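Local coordinates for extracellular solute-binding protein family 1 (Pseudothermotoga lettingae, PDB 5CI5) that binds alpha-D-tagatose and probably delivers sugars to an ABC transporter, at residues K23-I29 / G78-F83; E100-L106 / K312-W316. All coordinates share one frame; numbering follows the deposited sequence.

Contact 1: K23-I29 / G78-F83; sequences KTLTIWI and GPDLAF
The pyrrolidine ring of Pro79 lies under the indole of Trp28: its CD sits 3.6 Å from the centroid of the Trp28 six-membered ring and only 3° off the ring normal, a CH-pi contact, while CB rests against CG of the five-membered ring. Gly78 CA comes in obliquely beside CZ2. The indole reaches this place because its CG stands anti to the carbonyl carbon (chi1 -74°), which lays the ring back over the start of 78-83. The carboxylate of Asp80 ties down the same end. Its OD2 accepts the backbone N-H of Thr26 at 2.8 Å on the anti side of the carboxylate, and OD1 takes Lys23 NZ at 3.0 Å from well above the carboxylate plane, a salt bridge. The extended lysine chain brings that NZ also to Gly78 O, at 2.9 Å. Ser309 and Asn311 donate to the two Asp80 oxygens as well, so the buried carboxylate has partners enough to fix its rotation and would probably stay ionised.

Beyond this cluster the segments run on as neighbouring parallel strands, Ile27 pairing with Leu81 and Trp28 with Ala82, in the central sheet of one lobe of a periplasmic binding protein fold; helix 62-75, which leads from strand 55-60 to strand 81-85 and so crosses over strand 25-30, packs on Trp28 and Ala82. Thr26 O receives both Asp80 N and Leu81 N. Trp28 then continues the ladder, its N reaching Leu81 O at 3.0 Å and its O accepting Phe83 N along a nearly straight path (N-H...O 169°). On the other sheet face Ile27 and Leu81 lie side by side beneath Leu318 of helix 312-322. At the far end Ile29 CG2 sits over the centre of the Phe83 ring, 3.9 Å from its centroid, and Tyr65 OH is hydrogen-bonded to Phe83 O.

Contact 2: E100-L106 / K312-W316; sequences EPMEEHL and KEDAW
His105 lays its imidazole flat over the five-membered ring of Trp316, the centroids 3.6 Å apart and the planes within 3° of each other. This face-to-face stack joins helix 103-108 to helix 312-322, which covers one face of the sheet in a lobe of the solute-binding fold. The side chains slide past each other in opposite directions, so each ring also receives the other's methylene: His105 CB stands 3.5 Å from the centroid of the Trp316 six-membered ring, almost on its normal, and Trp316 CB lies over the imidazole. Trp316 CG, anti to its own N (chi1 167°), carries the indole out between the helices, where Met102, a selenomethionine at the N-cap position, in one of its two conformers sets its methyl CE at the indole edge, near CZ3. Leu106 CD2 approaches CH2 obliquely, and Glu320 takes the indole N-H. A leucine in place of Trp316 would probably leave one imidazole face without its stacking partner and Glu320 without the indole N-H. In the plane of the imidazole, His105 NE2 donates to Glu313 OE2 on its syn side at 2.6 Å, which restrains the ring's rotation. Farther out, Glu100 and Lys312 cross at about a right angle; Lys312 NZ, also bonded to Ser307 O, meets Glu100 OE1 at 2.7 Å from above the carboxylate plane.

Overall arrangement
Contacts 1 and 2 show how one helix can serve two layers of a lobe. Helix 312-322 packs on the strand pair of contact 1 with one side and meets segment 100-106 with another, and the centres of the two contacts lie about 14 Å apart. They touch directly: Asp80 O lies 3.4 Å from Ala315 CB, and Leu25 CD2 lies 3.6 Å from Asp314 O. Along the chain, contact 1 is complete before contact 2 begins. Contact 1 runs toward the sugar: the side chain of Phe83 is about 8 Å from the bound tagatose, and strand 81-85 ends at Asp85, a pocket residue. Contact 2 lies about 25 Å from the chain's centre, against 22 Å for contact 1.

Contact 1: K23-I29 / G78-F83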
# COMPACT_ATOMS: atom_id res chain seq x y z
N LYS A 23 14.08 29.28 -4.98
CA LYS A 23 13.26 28.38 -4.18
C LYS A 23 14.13 27.24 -3.68
O LYS A 23 14.84 26.61 -4.46
CB LYS A 23 12.07 27.84 -5.00
CG LYS A 23 11.18 26.84 -4.26
CD LYS A 23 10.22 26.15 -5.22
CE LYS A 23 9.43 25.03 -4.53
NZ LYS A 23 8.66 24.22 -5.53
N THR A 24 14.09 26.99 -2.37
CA THR A 24 14.84 25.89 -1.79
C THR A 24 14.30 24.58 -2.34
O THR A 24 13.08 24.46 -2.48
CB THR A 24 14.74 25.87 -0.25
OG1 THR A 24 15.18 27.12 0.28
CG2 THR A 24 15.58 24.74 0.33
N LEU A 25 15.17 23.61 -2.63
CA LEU A 25 14.67 22.30 -3.06
C LEU A 25 13.71 21.75 -2.01
O LEU A 25 14.06 21.64 -0.84
CB LEU A 25 15.82 21.32 -3.30
CG LEU A 25 15.48 20.01 -3.98
CD1 LEU A 25 14.96 20.23 -5.40
CD2 LEU A 25 16.70 19.10 -4.01
N THR A 26 12.50 21.39 -2.44
CA THR A 26 11.47 20.95 -1.51
C THR A 26 11.07 19.52 -1.84
O THR A 26 10.72 19.24 -3.00
CB THR A 26 10.23 21.86 -1.58
OG1 THR A 26 10.60 23.21 -1.26
CG2 THR A 26 9.13 21.43 -0.62
N ILE A 27 11.10 18.63 -0.83
CA ILE A 27 10.59 17.27 -0.97
C ILE A 27 9.37 17.05 -0.08
O ILE A 27 9.37 17.42 1.08
CB ILE A 27 11.69 16.20 -0.68
CG1 ILE A 27 11.16 14.78 -0.94
CG2 ILE A 27 12.25 16.31 0.74
CD1 ILE A 27 12.22 13.67 -0.84
N TRP A 28 8.34 16.44 -0.64
CA TRP A 28 7.17 16.01 0.11
C TRP A 28 7.19 14.51 0.25
O TRP A 28 7.18 13.80 -0.77
CB TRP A 28 5.89 16.44 -0.57
CG TRP A 28 5.62 17.89 -0.43
CD1 TRP A 28 6.46 18.84 0.08
CD2 TRP A 28 4.40 18.56 -0.76
NE1 TRP A 28 5.83 20.08 0.07
CE2 TRP A 28 4.57 19.93 -0.44
CE3 TRP A 28 3.17 18.14 -1.30
CZ2 TRP A 28 3.56 20.87 -0.64
CZ3 TRP A 28 2.18 19.09 -1.49
CH2 TRP A 28 2.38 20.42 -1.17
N ILE A 29 7.18 14.03 1.49
CA ILE A 29 7.19 12.61 1.80
C ILE A 29 5.86 12.27 2.42
O ILE A 29 5.43 12.89 3.39
CB ILE A 29 8.34 12.24 2.74
CG1 ILE A 29 9.66 12.71 2.15
CG2 ILE A 29 8.37 10.73 3.00
CD1 ILE A 29 10.84 12.65 3.07
N GLY A 78 4.15 24.07 -4.46
CA GLY A 78 4.49 23.02 -3.51
C GLY A 78 5.85 22.36 -3.73
O GLY A 78 6.88 23.03 -3.59
N PRO A 79 5.87 21.06 -4.08
CA PRO A 79 7.17 20.38 -4.06
C PRO A 79 7.93 20.37 -5.39
O PRO A 79 7.35 20.49 -6.48
CB PRO A 79 6.78 18.95 -3.68
CG PRO A 79 5.51 18.78 -4.37
CD PRO A 79 4.77 20.08 -4.25
N ASP A 80 9.26 20.22 -5.29
CA ASP A 80 10.11 19.91 -6.43
C ASP A 80 10.23 18.40 -6.64
O ASP A 80 10.45 17.95 -7.76
CB ASP A 80 11.48 20.52 -6.23
CG ASP A 80 11.41 22.01 -6.01
OD1 ASP A 80 10.81 22.67 -6.86
OD2 ASP A 80 11.92 22.51 -4.99
N LEU A 81 10.12 17.64 -5.55
CA LEU A 81 10.14 16.18 -5.58
C LEU A 81 9.07 15.70 -4.62
O LEU A 81 8.97 16.21 -3.52
CB LEU A 81 11.52 15.62 -5.16
CG LEU A 81 11.75 14.14 -5.43
CD1 LEU A 81 11.77 13.82 -6.90
CD2 LEU A 81 13.07 13.71 -4.75
N ALA A 82 8.21 14.77 -5.06
CA ALA A 82 7.06 14.33 -4.26
C ALA A 82 6.90 12.84 -4.30
O ALA A 82 7.08 12.23 -5.34
CB ALA A 82 5.74 14.97 -4.75
N PHE A 83 6.55 12.27 -3.15
CA PHE A 83 6.05 10.92 -3.09
C PHE A 83 4.73 10.82 -3.84
O PHE A 83 3.87 11.68 -3.70
CB PHE A 83 5.86 10.50 -1.63
CG PHE A 83 7.04 9.77 -1.05
CD1 PHE A 83 8.32 10.32 -1.05
CD2 PHE A 83 6.86 8.51 -0.48
CE1 PHE A 83 9.39 9.62 -0.53
CE2 PHE A 83 7.92 7.81 0.03
CZ PHE A 83 9.19 8.36 0.01

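Contact 2: E100-L106 / K312-W316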
# COMPACT_ATOMS: atom_id res chain seq x y z
N GLU A 100 6.89 16.03 -14.79
CA GLU A 100 8.06 16.02 -15.68
C GLU A 100 8.39 14.59 -16.08
O GLU A 100 8.44 13.71 -15.23
CB GLU A 100 9.25 16.66 -14.96
CG GLU A 100 10.52 16.76 -15.78
CD GLU A 100 10.53 17.90 -16.77
OE1 GLU A 100 9.52 18.64 -16.90
OE2 GLU A 100 11.57 18.09 -17.41
N PRO A 101 8.61 14.33 -17.39
CA PRO A 101 9.02 12.98 -17.77
C PRO A 101 10.39 12.64 -17.21
O PRO A 101 11.24 13.53 -17.02
CB PRO A 101 9.06 13.03 -19.31
CG PRO A 101 9.32 14.47 -19.61
CD PRO A 101 8.56 15.24 -18.55
N MSE A 102 10.61 11.37 -16.90
CA MSE A 102 11.92 10.95 -16.38
C MSE A 102 12.60 9.90 -17.31
O MSE A 102 13.54 9.23 -16.90
CB MSE A 102 11.75 10.45 -14.91
CG MSE A 102 11.42 11.62 -13.87
SE MSE A 102 10.66 11.16 -12.07
CE MSE A 102 12.32 10.67 -11.18
N GLU A 103 12.16 9.79 -18.58
CA GLU A 103 12.79 8.86 -19.52
C GLU A 103 14.27 9.12 -19.72
O GLU A 103 15.08 8.20 -19.66
CB GLU A 103 12.13 8.92 -20.89
CG GLU A 103 10.97 8.02 -21.08
CD GLU A 103 11.22 6.57 -20.66
OE1 GLU A 103 10.42 6.08 -19.87
OE2 GLU A 103 12.16 5.90 -21.12
N GLU A 104 14.62 10.36 -19.99
CA GLU A 104 16.02 10.67 -20.25
C GLU A 104 16.88 10.38 -19.02
O GLU A 104 17.92 9.73 -19.12
CB GLU A 104 16.19 12.12 -20.66
CG GLU A 104 17.65 12.51 -20.69
CD GLU A 104 17.91 13.62 -21.65
OE1 GLU A 104 17.28 14.67 -21.51
OE2 GLU A 104 18.75 13.42 -22.56
N HIS A 105 16.43 10.82 -17.86
CA HIS A 105 17.21 10.51 -16.66
C HIS A 105 17.35 8.99 -16.41
O HIS A 105 18.41 8.52 -16.02
CB HIS A 105 16.60 11.19 -15.46
CG HIS A 105 17.05 12.61 -15.30
ND1 HIS A 105 16.16 13.65 -15.10
CD2 HIS A 105 18.28 13.17 -15.29
CE1 HIS A 105 16.82 14.78 -14.97
NE2 HIS A 105 18.12 14.52 -15.09
N LEU A 106 16.26 8.23 -16.62
CA LEU A 106 16.29 6.82 -16.30
C LEU A 106 17.16 6.08 -17.30
O LEU A 106 17.85 5.11 -16.96
CB LEU A 106 14.88 6.24 -16.28
CG LEU A 106 14.07 6.71 -15.09
CD1 LEU A 106 12.62 6.29 -15.29
CD2 LEU A 106 14.61 6.14 -13.78
N LYS A 312 14.16 21.35 -11.38
CA LYS A 312 13.99 19.98 -11.86
C LYS A 312 15.27 19.16 -11.87
O LYS A 312 15.23 17.95 -11.64
CB LYS A 312 13.41 19.99 -13.26
CG LYS A 312 12.04 20.57 -13.29
CD LYS A 312 11.51 20.60 -14.71
CE LYS A 312 10.08 21.01 -14.72
NZ LYS A 312 9.55 21.21 -16.11
N GLU A 313 16.40 19.79 -12.16
CA GLU A 313 17.64 19.04 -12.21
C GLU A 313 18.10 18.66 -10.79
O GLU A 313 18.50 17.52 -10.57
CB GLU A 313 18.70 19.85 -12.96
CG GLU A 313 19.64 19.02 -13.81
CD GLU A 313 18.92 18.02 -14.69
OE1 GLU A 313 18.00 18.42 -15.44
OE2 GLU A 313 19.27 16.82 -14.63
N ASP A 314 18.00 19.57 -9.82
CA ASP A 314 18.37 19.24 -8.45
C ASP A 314 17.39 18.23 -7.85
O ASP A 314 17.75 17.42 -7.00
CB ASP A 314 18.40 20.47 -7.56
CG ASP A 314 19.62 21.36 -7.80
OD1 ASP A 314 20.54 20.94 -8.50
OD2 ASP A 314 19.64 22.50 -7.29
N ALA A 315 16.13 18.27 -8.30
CA ALA A 315 15.15 17.30 -7.83
C ALA A 315 15.54 15.90 -8.28
O ALA A 315 15.45 14.94 -7.51
CB ALA A 315 13.76 17.64 -8.32
N TRP A 316 15.97 15.78 -9.54
CA TRP A 316 16.46 14.48 -10.01
C TRP A 316 17.67 14.03 -9.18
O TRP A 316 17.73 12.86 -8.78
CB TRP A 316 16.82 14.50 -11.51
CG TRP A 316 17.59 13.28 -11.80
CD1 TRP A 316 18.93 13.18 -11.94
CD2 TRP A 316 17.06 11.96 -11.89
NE1 TRP A 316 19.29 11.87 -12.12
CE2 TRP A 316 18.16 11.10 -12.10
CE3 TRP A 316 15.79 11.41 -11.82
CZ2 TRP A 316 18.02 9.73 -12.24
CZ3 TRP A 316 15.65 10.03 -11.96
CH2 TRP A 316 16.76 9.22 -12.16